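Local coordinates for putative metal-dependent phosphoesterase (Bifidobacterium adolescentis, PDB 3O0F), which binds adenosine monophosphate beside a cluster of two iron ions and one zinc ion and hydrolyses phosphoesters, at residues W15-H20 with P69-T74; L255-S260 with N274-D279; H86-Q91 with V198-H203; D51-W56 with F90-S95. All blocks are in the same frame, centred on the assembly; numbering follows the deposited sequence.

Interaction 1 of 4, residues W15-H20 with P69-T74. With FE (Fe (III) ion), chain E.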
# COMPACT_ATOMS: atom_id res chain seq x y z
N TRP A 15 15.16 5.11 -4.08
CA TRP A 15 13.88 5.71 -3.76
C TRP A 15 13.12 4.76 -2.85
O TRP A 15 13.16 3.56 -3.08
CB TRP A 15 13.07 5.87 -5.04
CG TRP A 15 13.55 6.86 -6.01
CD1 TRP A 15 14.80 6.96 -6.59
CD2 TRP A 15 12.75 7.87 -6.63
NE1 TRP A 15 14.81 8.00 -7.51
CE2 TRP A 15 13.58 8.58 -7.52
CE3 TRP A 15 11.41 8.25 -6.48
CZ2 TRP A 15 13.10 9.63 -8.29
CZ3 TRP A 15 10.94 9.30 -7.24
CH2 TRP A 15 11.77 9.98 -8.12
N ASP A 16 12.37 5.28 -1.88
CA ASP A 16 11.44 4.44 -1.13
C ASP A 16 10.05 4.62 -1.76
O ASP A 16 9.43 5.68 -1.59
CB ASP A 16 11.42 4.84 0.35
CG ASP A 16 10.56 3.91 1.20
OD1 ASP A 16 9.83 3.10 0.65
OD2 ASP A 16 10.65 3.96 2.44
N ILE A 17 9.57 3.62 -2.50
CA ILE A 17 8.33 3.84 -3.27
C ILE A 17 7.07 3.25 -2.64
O ILE A 17 6.05 3.10 -3.30
CB ILE A 17 8.48 3.43 -4.77
CG1 ILE A 17 8.54 1.93 -4.95
CG2 ILE A 17 9.69 4.11 -5.39
CD1 ILE A 17 8.63 1.53 -6.39
N HIS A 18 7.16 2.89 -1.36
CA HIS A 18 6.05 2.25 -0.65
C HIS A 18 5.83 2.91 0.72
O HIS A 18 6.29 2.40 1.74
CB HIS A 18 6.39 0.79 -0.48
CG HIS A 18 5.22 -0.08 -0.16
ND1 HIS A 18 5.23 -1.45 -0.37
CD2 HIS A 18 4.02 0.22 0.40
CE1 HIS A 18 4.07 -1.95 0.01
NE2 HIS A 18 3.32 -0.96 0.48
N CYS A 19 5.13 4.05 0.74
CA CYS A 19 4.97 4.86 1.97
C CYS A 19 3.51 5.29 2.10
O CYS A 19 2.89 5.71 1.11
CB CYS A 19 5.86 6.10 1.94
SG CYS A 19 7.59 5.76 1.60
N HIS A 20 2.95 5.11 3.31
CA HIS A 20 1.57 5.45 3.64
C HIS A 20 1.48 6.68 4.55
O HIS A 20 2.38 6.94 5.35
CB HIS A 20 0.93 4.25 4.34
CG HIS A 20 0.85 3.04 3.48
ND1 HIS A 20 -0.28 2.70 2.78
CD2 HIS A 20 1.77 2.09 3.18
CE1 HIS A 20 -0.05 1.61 2.08
NE2 HIS A 20 1.18 1.22 2.29
N PRO A 69 12.24 14.68 -5.65
CA PRO A 69 11.48 13.95 -6.65
C PRO A 69 10.48 13.01 -6.01
O PRO A 69 10.79 12.32 -5.03
CB PRO A 69 12.56 13.12 -7.37
CG PRO A 69 13.83 13.85 -7.13
CD PRO A 69 13.69 14.50 -5.82
N LEU A 70 9.31 12.91 -6.63
CA LEU A 70 8.17 12.16 -6.11
C LEU A 70 7.56 11.25 -7.17
O LEU A 70 7.33 11.68 -8.29
CB LEU A 70 7.13 13.17 -5.69
CG LEU A 70 5.80 12.64 -5.20
CD1 LEU A 70 6.05 12.01 -3.83
CD2 LEU A 70 4.81 13.76 -5.11
N LEU A 71 7.23 10.01 -6.80
CA LEU A 71 6.38 9.15 -7.62
C LEU A 71 4.98 9.13 -7.03
O LEU A 71 4.79 9.07 -5.79
CB LEU A 71 7.02 7.73 -7.67
CG LEU A 71 7.11 6.77 -8.83
CD1 LEU A 71 7.75 7.42 -10.04
CD2 LEU A 71 7.89 5.49 -8.38
N LEU A 72 3.97 9.25 -7.89
CA LEU A 72 2.59 9.24 -7.46
C LEU A 72 2.04 7.82 -7.57
O LEU A 72 2.06 7.22 -8.63
CB LEU A 72 1.73 10.23 -8.25
CG LEU A 72 2.05 11.72 -7.95
CD1 LEU A 72 1.37 12.70 -8.90
CD2 LEU A 72 1.79 12.09 -6.46
N GLY A 73 1.57 7.28 -6.44
CA GLY A 73 1.17 5.89 -6.40
C GLY A 73 -0.00 5.59 -5.49
O GLY A 73 -0.52 6.44 -4.78
N THR A 74 -0.44 4.35 -5.55
CA THR A 74 -1.60 3.89 -4.77
C THR A 74 -1.39 2.41 -4.48
O THR A 74 -0.91 1.69 -5.35
CB THR A 74 -2.90 4.02 -5.55
OG1 THR A 74 -3.19 5.39 -5.81
CG2 THR A 74 -4.08 3.38 -4.78
FE FE E . 1.74 -0.99 2.02
O HOH W 1 2.02 -3.05 2.01

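Interaction 2 of 4, residues L255-S260 with N274-D279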
# COMPACT_ATOMS: atom_id res chain seq x y z
N LEU A 255 10.32 -5.43 -13.76
CA LEU A 255 10.95 -4.52 -12.82
C LEU A 255 10.99 -5.10 -11.39
O LEU A 255 10.09 -5.82 -10.96
CB LEU A 255 10.16 -3.20 -12.77
CG LEU A 255 9.96 -2.52 -14.12
CD1 LEU A 255 8.97 -1.38 -13.94
CD2 LEU A 255 11.37 -2.12 -14.68
N VAL A 256 12.06 -4.78 -10.67
CA VAL A 256 12.24 -5.23 -9.30
C VAL A 256 12.28 -3.99 -8.42
O VAL A 256 13.11 -3.11 -8.65
CB VAL A 256 13.53 -6.05 -9.16
CG1 VAL A 256 13.81 -6.37 -7.67
CG2 VAL A 256 13.44 -7.30 -10.03
N THR A 257 11.38 -3.93 -7.44
CA THR A 257 11.25 -2.79 -6.56
C THR A 257 11.50 -3.15 -5.08
O THR A 257 11.65 -4.32 -4.71
CB THR A 257 9.87 -2.08 -6.74
OG1 THR A 257 8.81 -2.83 -6.11
CG2 THR A 257 9.54 -1.86 -8.22
N GLY A 258 11.67 -2.11 -4.29
CA GLY A 258 11.80 -2.21 -2.86
C GLY A 258 11.14 -0.97 -2.23
O GLY A 258 11.01 0.09 -2.85
N GLY A 259 10.72 -1.12 -0.99
CA GLY A 259 10.15 -0.02 -0.25
C GLY A 259 9.99 -0.41 1.21
O GLY A 259 10.11 -1.58 1.54
N SER A 260 9.73 0.57 2.06
CA SER A 260 9.70 0.35 3.51
C SER A 260 8.35 -0.11 4.02
O SER A 260 8.30 -0.77 5.04
CB SER A 260 10.06 1.62 4.24
OG SER A 260 9.14 2.66 3.93
N ASN A 274 14.11 -0.12 2.89
CA ASN A 274 14.35 -0.82 1.62
C ASN A 274 14.02 0.13 0.50
O ASN A 274 13.17 1.05 0.65
CB ASN A 274 13.49 -2.12 1.48
CG ASN A 274 14.08 -3.30 2.22
OD1 ASN A 274 13.45 -3.83 3.17
ND2 ASN A 274 15.27 -3.74 1.80
N LEU A 275 14.68 -0.08 -0.63
CA LEU A 275 14.73 0.94 -1.67
C LEU A 275 14.61 0.34 -3.10
O LEU A 275 14.95 -0.83 -3.32
CB LEU A 275 16.03 1.72 -1.54
CG LEU A 275 16.23 2.59 -0.28
CD1 LEU A 275 17.67 3.12 -0.20
CD2 LEU A 275 15.23 3.76 -0.19
N THR A 276 14.19 1.20 -4.04
CA THR A 276 14.19 0.89 -5.46
C THR A 276 15.34 1.66 -6.10
O THR A 276 15.51 2.84 -5.80
CB THR A 276 12.85 1.29 -6.12
OG1 THR A 276 11.79 0.62 -5.45
CG2 THR A 276 12.82 0.88 -7.58
N ASP A 277 16.14 1.01 -6.94
CA ASP A 277 17.26 1.72 -7.56
C ASP A 277 16.75 2.75 -8.58
O ASP A 277 15.62 2.64 -9.06
CB ASP A 277 18.33 0.83 -8.14
CG ASP A 277 17.86 -0.08 -9.26
OD1 ASP A 277 17.02 0.30 -10.11
OD2 ASP A 277 18.41 -1.20 -9.32
N ASP A 278 17.57 3.77 -8.79
CA ASP A 278 17.34 4.85 -9.74
C ASP A 278 16.98 4.38 -11.13
O ASP A 278 16.06 4.91 -11.74
CB ASP A 278 18.58 5.75 -9.83
CG ASP A 278 18.78 6.61 -8.58
OD1 ASP A 278 17.99 6.46 -7.62
OD2 ASP A 278 19.73 7.43 -8.54
N ASP A 279 17.65 3.37 -11.64
CA ASP A 279 17.31 2.86 -12.97
C ASP A 279 15.90 2.34 -13.06
O ASP A 279 15.24 2.57 -14.07
CB ASP A 279 18.27 1.77 -13.44
CG ASP A 279 19.68 2.32 -13.69
OD1 ASP A 279 19.82 3.56 -13.78
OD2 ASP A 279 20.64 1.51 -13.76
O HOH W 2 15.33 -1.88 -7.51

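Interaction 3 of 4, residues H86-Q91 with V198-H203. With FE (Fe (III) ion), chain D.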
# COMPACT_ATOMS: atom_id res chain seq x y z
N HIS A 86 -1.90 -7.25 -2.61
CA HIS A 86 -1.81 -5.82 -2.69
C HIS A 86 -0.97 -5.45 -3.93
O HIS A 86 0.10 -6.04 -4.16
CB HIS A 86 -1.19 -5.28 -1.39
CG HIS A 86 -2.14 -5.33 -0.22
ND1 HIS A 86 -1.91 -4.66 0.96
CD2 HIS A 86 -3.34 -5.94 -0.08
CE1 HIS A 86 -2.91 -4.87 1.79
NE2 HIS A 86 -3.80 -5.64 1.19
N MSE A 87 -1.50 -4.53 -4.73
CA MSE A 87 -0.89 -4.10 -5.98
C MSE A 87 -0.50 -2.64 -5.83
O MSE A 87 -1.34 -1.81 -5.53
CB MSE A 87 -1.90 -4.17 -7.10
CG MSE A 87 -2.59 -5.54 -7.20
SE MSE A 87 -1.68 -6.81 -8.34
CE MSE A 87 0.06 -6.02 -8.63
N LEU A 88 0.75 -2.33 -6.13
CA LEU A 88 1.22 -0.95 -6.16
C LEU A 88 1.04 -0.45 -7.61
O LEU A 88 1.46 -1.13 -8.56
CB LEU A 88 2.69 -0.92 -5.75
CG LEU A 88 3.06 -1.27 -4.31
CD1 LEU A 88 4.56 -1.44 -4.21
CD2 LEU A 88 2.59 -0.23 -3.30
N ALA A 89 0.41 0.72 -7.75
CA ALA A 89 0.08 1.33 -9.04
C ALA A 89 0.70 2.69 -9.06
O ALA A 89 0.44 3.50 -8.18
CB ALA A 89 -1.41 1.46 -9.19
N PHE A 90 1.56 2.94 -10.03
CA PHE A 90 2.25 4.23 -10.08
C PHE A 90 1.98 4.95 -11.41
O PHE A 90 1.85 4.31 -12.47
CB PHE A 90 3.76 4.03 -9.97
CG PHE A 90 4.20 3.41 -8.68
CD1 PHE A 90 4.23 4.18 -7.52
CD2 PHE A 90 4.56 2.09 -8.63
CE1 PHE A 90 4.60 3.59 -6.29
CE2 PHE A 90 4.99 1.50 -7.44
CZ PHE A 90 4.99 2.26 -6.28
N GLN A 91 1.98 6.27 -11.32
CA GLN A 91 2.01 7.15 -12.50
C GLN A 91 0.92 6.85 -13.50
O GLN A 91 1.17 6.68 -14.69
CB GLN A 91 3.41 7.12 -13.14
CG GLN A 91 4.52 7.63 -12.17
CD GLN A 91 4.42 9.12 -11.86
OE1 GLN A 91 4.29 9.51 -10.70
NE2 GLN A 91 4.49 9.96 -12.91
N VAL A 198 1.69 1.90 -14.10
CA VAL A 198 2.66 0.85 -13.92
C VAL A 198 2.20 0.11 -12.69
O VAL A 198 1.93 0.70 -11.63
CB VAL A 198 4.09 1.44 -13.75
CG1 VAL A 198 5.18 0.33 -13.48
CG2 VAL A 198 4.44 2.27 -14.98
N VAL A 199 2.14 -1.20 -12.81
CA VAL A 199 1.60 -2.04 -11.74
C VAL A 199 2.62 -3.07 -11.25
O VAL A 199 3.27 -3.79 -12.03
CB VAL A 199 0.20 -2.68 -12.15
CG1 VAL A 199 0.32 -3.52 -13.37
CG2 VAL A 199 -0.37 -3.47 -10.97
N VAL A 200 2.75 -3.16 -9.93
CA VAL A 200 3.78 -4.00 -9.27
C VAL A 200 3.08 -4.83 -8.18
O VAL A 200 2.30 -4.28 -7.44
CB VAL A 200 4.88 -3.09 -8.66
CG1 VAL A 200 5.86 -3.89 -7.74
CG2 VAL A 200 5.61 -2.27 -9.76
N ALA A 201 3.34 -6.14 -8.08
CA ALA A 201 2.79 -6.96 -7.00
C ALA A 201 3.61 -6.65 -5.70
O ALA A 201 4.83 -6.76 -5.69
CB ALA A 201 2.87 -8.49 -7.38
N ALA A 202 2.91 -6.20 -4.66
CA ALA A 202 3.51 -5.80 -3.37
C ALA A 202 3.77 -7.04 -2.46
O ALA A 202 2.98 -7.97 -2.46
CB ALA A 202 2.60 -4.81 -2.62
N HIS A 203 4.91 -7.02 -1.76
CA HIS A 203 5.38 -8.05 -0.79
C HIS A 203 4.81 -9.46 -1.08
O HIS A 203 4.10 -10.05 -0.25
CB HIS A 203 5.04 -7.58 0.66
CG HIS A 203 3.65 -7.04 0.81
ND1 HIS A 203 2.52 -7.84 0.71
CD2 HIS A 203 3.19 -5.78 1.05
CE1 HIS A 203 1.43 -7.10 0.87
NE2 HIS A 203 1.81 -5.84 1.07
FE FE D . 0.38 -4.14 1.62
O HOH W 3 0.52 -8.96 -2.17
O HOH W 1 2.02 -3.05 2.01

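Interaction 4 of 4, residues D51-W56 with F90-S95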
# COMPACT_ATOMS: atom_id res chain seq x y z
N ASP A 51 -6.01 2.40 -1.84
CA ASP A 51 -7.27 2.63 -2.61
C ASP A 51 -7.68 4.11 -2.80
O ASP A 51 -8.85 4.46 -2.68
CB ASP A 51 -8.38 1.81 -1.94
CG ASP A 51 -8.00 0.36 -1.78
OD1 ASP A 51 -7.68 -0.27 -2.81
OD2 ASP A 51 -7.99 -0.17 -0.63
N THR A 52 -6.69 4.97 -3.04
CA THR A 52 -6.92 6.41 -3.12
C THR A 52 -5.77 7.15 -3.80
O THR A 52 -4.61 6.70 -3.80
CB THR A 52 -7.12 7.02 -1.70
OG1 THR A 52 -7.62 8.37 -1.81
CG2 THR A 52 -5.78 7.00 -0.88
N THR A 53 -6.11 8.33 -4.33
CA THR A 53 -5.13 9.36 -4.73
C THR A 53 -5.31 10.64 -3.93
O THR A 53 -4.83 11.71 -4.33
CB THR A 53 -5.31 9.71 -6.23
OG1 THR A 53 -6.65 10.22 -6.43
CG2 THR A 53 -5.12 8.48 -7.07
N ALA A 54 -5.98 10.56 -2.78
CA ALA A 54 -6.40 11.80 -2.07
C ALA A 54 -5.23 12.66 -1.58
O ALA A 54 -5.34 13.89 -1.48
CB ALA A 54 -7.38 11.45 -0.91
N GLY A 55 -4.08 12.04 -1.27
CA GLY A 55 -2.89 12.77 -0.88
C GLY A 55 -1.95 13.21 -1.99
O GLY A 55 -0.89 13.77 -1.73
N TRP A 56 -2.30 12.96 -3.25
CA TRP A 56 -1.45 13.33 -4.37
C TRP A 56 -1.13 14.82 -4.50
O TRP A 56 0.02 15.19 -4.63
CB TRP A 56 -2.06 12.81 -5.69
CG TRP A 56 -1.85 11.35 -5.93
CD1 TRP A 56 -1.63 10.36 -4.99
CD2 TRP A 56 -1.88 10.70 -7.20
NE1 TRP A 56 -1.43 9.17 -5.61
CE2 TRP A 56 -1.61 9.34 -6.97
CE3 TRP A 56 -2.08 11.13 -8.51
CZ2 TRP A 56 -1.56 8.41 -8.01
CZ3 TRP A 56 -2.00 10.23 -9.53
CH2 TRP A 56 -1.75 8.88 -9.29
N PHE A 90 1.56 2.94 -10.03
CA PHE A 90 2.25 4.23 -10.08
C PHE A 90 1.98 4.95 -11.41
O PHE A 90 1.85 4.31 -12.47
CB PHE A 90 3.76 4.03 -9.97
CG PHE A 90 4.20 3.41 -8.68
CD1 PHE A 90 4.23 4.18 -7.52
CD2 PHE A 90 4.56 2.09 -8.63
CE1 PHE A 90 4.60 3.59 -6.29
CE2 PHE A 90 4.99 1.50 -7.44
CZ PHE A 90 4.99 2.26 -6.28
N GLN A 91 1.98 6.27 -11.32
CA GLN A 91 2.01 7.15 -12.50
C GLN A 91 0.92 6.85 -13.50
O GLN A 91 1.17 6.68 -14.69
CB GLN A 91 3.41 7.12 -13.14
CG GLN A 91 4.52 7.63 -12.17
CD GLN A 91 4.42 9.12 -11.86
OE1 GLN A 91 4.29 9.51 -10.70
NE2 GLN A 91 4.49 9.96 -12.91
N TYR A 92 -0.31 6.79 -13.01
CA TYR A 92 -1.49 6.58 -13.86
C TYR A 92 -2.35 7.84 -13.84
O TYR A 92 -2.19 8.69 -12.96
CB TYR A 92 -2.28 5.37 -13.41
CG TYR A 92 -2.80 5.46 -12.02
CD1 TYR A 92 -4.03 6.02 -11.76
CD2 TYR A 92 -2.05 4.98 -10.96
CE1 TYR A 92 -4.51 6.10 -10.48
CE2 TYR A 92 -2.52 5.06 -9.66
CZ TYR A 92 -3.74 5.60 -9.42
OH TYR A 92 -4.20 5.68 -8.14
N ASP A 93 -3.26 7.96 -14.80
CA ASP A 93 -4.17 9.11 -14.85
C ASP A 93 -5.19 9.08 -13.71
O ASP A 93 -6.07 8.24 -13.68
CB ASP A 93 -4.87 9.16 -16.20
CG ASP A 93 -5.97 10.21 -16.27
OD1 ASP A 93 -6.12 11.05 -15.33
OD2 ASP A 93 -6.73 10.12 -17.27
N PRO A 94 -5.07 10.00 -12.74
CA PRO A 94 -5.98 9.92 -11.58
C PRO A 94 -7.46 10.18 -11.89
O PRO A 94 -8.32 9.78 -11.14
CB PRO A 94 -5.42 10.97 -10.62
CG PRO A 94 -4.79 11.98 -11.49
CD PRO A 94 -4.19 11.19 -12.66
N SER A 95 -7.74 10.83 -13.00
CA SER A 95 -9.12 11.09 -13.40
C SER A 95 -9.72 9.93 -14.22
O SER A 95 -10.87 10.00 -14.60
CB SER A 95 -9.16 12.39 -14.22
OG SER A 95 -8.56 12.13 -15.48

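Interaction 1 of 4, residues W15-H20 with P69-T74
The indole of Trp15 meets segment 69-74 with the rim of its six-membered ring. Leu70 C and Leu71 N lie at that edge, near the ring plane, and Trp15 CZ3 is 3.8 Å from Leu71 N. Pro69 reaches the same end obliquely, with its CB 3.3 Å from Trp15 CH2, and the two side chains cross at about a right angle. The His18 ring has the His20 NE2 atom at its edge, because both rings turn toward one iron. Further along, Ile17 and Leu71 lie side by side and point the same way, with Ile17 CG2 3.8 Å from Leu71 CD2. Strands 15-19 and 70-74 run roughly parallel but are not neighbours. Strand 44-47 lies between them in the distorted beta/alpha barrel of the PHP family, so the contact is made over that strand. An alanine at Trp15 would probably loosen the packing on Pro69 and Leu71, since the whole ring edge would be gone. Iron is held by His18 NE2 at 2.2 Å and His20 NE2 at 2.3 Å, with water 1, Glu75 and Asp261 also bound. No hydrogen bond crosses between the segments, so they meet through largely apolar contact, while the metal takes NE2 of both histidines.

Interaction 2 of 4, residues L255-S260 with N274-D279
Thr276 OG1 gives a hydrogen bond to Gly258 O, 2.8 Å away, in the carbonyl plane and on a lone pair. This bond joins strand 255-258, the last in the strand order of the PHP barrel, to the extended lead-in of helix 278-287. The threonine hydroxyl stands anti to its own carbonyl carbon, beside the backbone N (chi1 -57°). Its methyl, anti to the backbone N, is turned toward Thr257 CA and Val256 O. A valine at Thr276 has no hydroxyl to give Gly258 O, and the hold of residues 274-276 on the strand would probably weaken. The backbones themselves come very close: the CA atoms of Gly258 and Leu275 are 4.5 Å apart. A side chain on Gly258 would run into Leu275 O. Gly258 CA instead makes a CA-H...O contact with Leu275 O at 3.5 Å, and Gly259 CA makes another with Asn274 O at 3.3 Å. Neither of these buried carbonyl oxygens has a hydrogen-bonding partner in the model; the CA-H contacts are what meets them here. Asn274 lays its CB against Gly259 O. In the next shell, Ser260 OG is hydrogen-bonded to Asp16, and Thr276 packs on Ile17 and Val281. Asp277 takes the N-cap position of the helix. Water 2 closes this end, donating to Val256 O at 2.8 Å and accepting from Asp277 N at 3.1 Å.

Interaction 3 of 4, residues H86-Q91 with V198-H203
His86 sets CG anti to its carbonyl carbon (chi1 -74°), while His203 puts CG in the crowded position between backbone N and carbonyl carbon (chi1 45°). These torsions bring both rings to one iron, bound by His86 ND1 at 2.4 Å and His203 NE2 at 2.3 Å. The strands behind them, 83-90 and 198-201, are adjacent and antiparallel in the middle of the strand order of the PHP barrel, and the metal sits at one end of the pair. The two rings cross obliquely, their planes 60° apart, and Ala202 CB lies over one face of the His203 ring. Water 1 and Glu75 also bind the metal, and His86 touches the AMP. Backbone bonds run in both directions at the hydrogen-bonded pairs Leu88 with Val200 and Phe90 with Val198. A further bond, Ala202 N to His86 O at 2.9 Å, continues the pairing up to the residue before His203. Leu88, Phe90, Val198 and Val200 share one face, where Leu88 CG also rests 3.9 Å from Ala202 CB. On the other face, selenomethionine Met87 bends at chi2 and chi3, folding its methyl back over the neighbouring strand. Met87 CE lies 3.5 Å from Val199 CG2. At the metal end of the pair, water 3 links the two backbones, accepting from His86 N at 3.0 Å and donating to Ala202 O at 2.7 Å.

Interaction 4 of 4, residues D51-W56 with F90-S95
Neither segment is regular along most of its length. Residues 53-56 make a type I beta turn, closed by Trp56 N to Thr53 O at 3.0 Å. Overlapping its start, Thr52 OG1 accepts from Ala54 N in an ST turn. Within 90-95, Asp93 OD1 accepts from both Ser95 N, in an Asx turn, and Ser95 OG. The hydroxyl uses the syn lone pair, while the amide comes from above the carboxylate plane. The contact brings together two loops of the PHP fold, one leading into helix 56-66 and the other running from strand 83-90 to helix 97-124. Trp56 reaches between them. Its CH2 lies over one face of the Tyr92 ring, offset toward the rim, and the ring planes stand 55° apart. Tyr92 O sits at the indole edge, 3.7 Å from Trp56 CH2. Pro94 comes obliquely, its CB 3.7 Å from Trp56 CZ3. Thr53 CG2 lies over the centre of one face of the Trp56 indole and also meets Tyr92 OH at 3.1 Å. Tyr92 holds CG in the crowded position between backbone N and carbonyl carbon (chi1 60°). Its hydroxyl is hydrogen-bonded to Thr74, and Trp56 NE1 to Gly73 O.

From the N terminus, interaction 1 closes the first loop, bringing strand 15-19 near strand 70-80 after strand 44-47 and helix 56-66. Interaction 4 opens within that loop at 51-56 and ends beyond it at 90-95, so the two cross. They touch at Thr74. Interaction 3 starts on the strand where interaction 4 ends, sharing Phe90 and Gln91, and closes a long, largely helical excursion at 198-203. Interaction 2 follows in series as a short loop at the last strand, which 274-276 ties back to the first. It returns to interaction 1 through Asp16 with Ser260 and Trp15 with Thr276. Water 1 bridges the irons of interactions 1 and 3.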